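Side-chain contact in spore germination protein B3 (Bacillus subtilis subsp. subtilis, PDB 3N54), which takes part in the spore's response to the germinative mixture of L-asparagine, glucose, fructose and potassium ions: residues Q168-E173 against A177-A182. Residues are numbered along the deposited sequence; the frame is centred on the assembly and turned at random.
Sequences QAVKNE and AKYDGA
The beta hairpin of strands 165-172 and 177-186, two neighbouring strands of a mixed sheet, carries a beta bulge here, where Ala169 faces both Asp180 and Gly181. Ala169 N donates to Gly181 O (2.9 Å), and Ala169 O accepts from Asp180 N, so both the N-H and the C=O of this alanine are spent on the bulge. Gly181 sits there with positive phi (78°), a backbone shape that favours glycine. Gln168 folds back over this spot: its CG lies anti to the backbone N (chi1 178°) and the chain bends at chi2, which brings NE2 to Ala169 O at 2.9 Å on a nearly straight N-H line (175°). That oxygen therefore takes two donors, one from each strand. The Gln168 side chain crosses that of Tyr179 at about a right angle, the amide plane steeply inclined to the ring, with Gln168 CG 3.5 Å from Tyr179 CD1, while the Val170 side chain lies beside that of Tyr179, pointing the same way, with Val170 CG1 3.8 Å from Tyr179 CD1. With Gln168 cut back to an alanine, Ala169 O would probably lose one of these two donors, keeping Asp180 N, and a gap would open beside the tyrosine ring. Past the bulge, Lys171 N bonds to Lys178 O. On the face away from Tyr179, Asp180 OD2 forms a salt bridge with Arg110 NE, and the aliphatic part of Lys171 lies beside the Asp180 side chain, Lys171 CD 3.2 Å from Asp180 OD2.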
loop_
_atom_site.group_PDB
_atom_site.type_symbol
_atom_site.label_atom_id
_atom_site.label_comp_id
_atom_site.label_asym_id
_atom_site.label_seq_id
_atom_site.Cartn_x
_atom_site.Cartn_y
_atom_site.Cartn_z
ATOM N N GLN A 168 0.394 1.602 -2.214
ATOM C CA GLN A 168 0.999 2.888 -2.569
ATOM C C GLN A 168 0.671 3.947 -1.528
ATOM O O GLN A 168 -0.479 4.093 -1.147
ATOM C CB GLN A 168 0.492 3.384 -3.925
ATOM C CG GLN A 168 1.044 4.754 -4.337
ATOM C CD GLN A 168 2.534 4.727 -4.590
ATOM O OE1 GLN A 168 3.005 3.979 -5.444
ATOM N NE2 GLN A 168 3.288 5.558 -3.865
ATOM N N ALA A 169 1.680 4.692 -1.087
ATOM C CA ALA A 169 1.472 5.760 -0.116
ATOM C C ALA A 169 1.512 7.124 -0.795
ATOM O O ALA A 169 2.193 7.296 -1.806
ATOM C CB ALA A 169 2.514 5.685 0.984
ATOM N N VAL A 170 0.753 8.076 -0.252
ATOM C CA VAL A 170 0.806 9.471 -0.693
ATOM C C VAL A 170 1.026 10.375 0.517
ATOM O O VAL A 170 0.657 10.030 1.642
ATOM C CB VAL A 170 -0.465 9.916 -1.430
ATOM C CG1 VAL A 170 -0.674 9.080 -2.682
ATOM C CG2 VAL A 170 -1.675 9.818 -0.516
ATOM N N LYS A 171 1.643 11.528 0.286
ATOM C CA LYS A 171 1.922 12.472 1.361
ATOM C C LYS A 171 1.699 13.893 0.891
ATOM O O LYS A 171 2.088 14.256 -0.220
ATOM C CB LYS A 171 3.358 12.313 1.864
ATOM C CG LYS A 171 3.741 13.239 3.037
ATOM C CD LYS A 171 5.077 12.826 3.651
ATOM C CE LYS A 171 5.489 13.718 4.820
ATOM N NZ LYS A 171 6.127 14.995 4.382
ATOM N N ASN A 172 1.066 14.684 1.749
ATOM C CA ASN A 172 0.847 16.089 1.486
ATOM C C ASN A 172 2.087 16.834 1.980
ATOM O O ASN A 172 2.178 17.181 3.158
ATOM C CB ASN A 172 -0.429 16.558 2.198
ATOM C CG ASN A 172 -1.055 17.769 1.550
ATOM O OD1 ASN A 172 -0.819 18.053 0.377
ATOM N ND2 ASN A 172 -1.886 18.477 2.303
ATOM N N GLU A 173 3.050 17.060 1.086
ATOM C CA GLU A 173 4.335 17.682 1.457
ATOM C C GLU A 173 4.283 19.211 1.429
ATOM O O GLU A 173 5.140 19.862 0.820
ATOM C CB GLU A 173 5.464 17.175 0.545
ATOM C CG GLU A 173 5.603 15.650 0.529
ATOM C CD GLU A 173 6.782 15.154 -0.304
ATOM O OE1 GLU A 173 6.854 13.927 -0.550
ATOM O OE2 GLU A 173 7.628 15.980 -0.714
ATOM N N ALA A 177 0.012 17.169 -2.974
ATOM C CA ALA A 177 0.087 15.731 -2.775
ATOM C C ALA A 177 1.252 15.180 -3.593
ATOM O O ALA A 177 1.694 15.810 -4.557
ATOM C CB ALA A 177 -1.204 15.074 -3.193
ATOM N N LYS A 178 1.743 14.006 -3.204
ATOM C CA LYS A 178 2.897 13.393 -3.862
ATOM C C LYS A 178 3.015 11.913 -3.496
ATOM O O LYS A 178 2.850 11.557 -2.329
ATOM C CB LYS A 178 4.166 14.145 -3.453
ATOM C CG LYS A 178 5.469 13.628 -4.050
ATOM C CD LYS A 178 6.549 14.728 -4.031
ATOM C CE LYS A 178 7.947 14.200 -4.389
ATOM N NZ LYS A 178 7.991 13.462 -5.692
ATOM N N TYR A 179 3.278 11.056 -4.482
ATOM C CA TYR A 179 3.511 9.638 -4.203
ATOM C C TYR A 179 4.756 9.534 -3.340
ATOM O O TYR A 179 5.753 10.197 -3.613
ATOM C CB TYR A 179 3.666 8.820 -5.480
ATOM C CG TYR A 179 2.372 8.654 -6.233
ATOM C CD1 TYR A 179 1.327 7.914 -5.693
ATOM C CD2 TYR A 179 2.187 9.234 -7.486
ATOM C CE1 TYR A 179 0.131 7.754 -6.376
ATOM C CE2 TYR A 179 0.994 9.080 -8.179
ATOM C CZ TYR A 179 -0.028 8.339 -7.619
ATOM O OH TYR A 179 -1.213 8.187 -8.298
ATOM N N ASP A 180 4.690 8.724 -2.288
ATOM C CA ASP A 180 5.763 8.687 -1.305
ATOM C C ASP A 180 5.949 7.296 -0.703
ATOM O O ASP A 180 5.682 7.072 0.474
ATOM C CB ASP A 180 5.466 9.725 -0.214
ATOM C CG ASP A 180 6.655 9.999 0.685
ATOM O OD1 ASP A 180 7.795 9.682 0.292
ATOM O OD2 ASP A 180 6.447 10.547 1.788
ATOM N N GLY A 181 6.403 6.362 -1.529
ATOM C CA GLY A 181 6.677 5.006 -1.080
ATOM C C GLY A 181 5.437 4.145 -0.910
ATOM O O GLY A 181 4.470 4.283 -1.653
ATOM N N ALA A 182 5.471 3.262 0.084
ATOM C CA ALA A 182 4.420 2.278 0.274
ATOM C C ALA A 182 4.163 1.942 1.741
ATOM O O ALA A 182 5.077 1.924 2.551
ATOM C CB ALA A 182 4.784 1.004 -0.480
HETATM O O HOH W 1 6.664 6.319 -4.366
HETATM O O HOH W 2 8.122 11.784 -1.965
#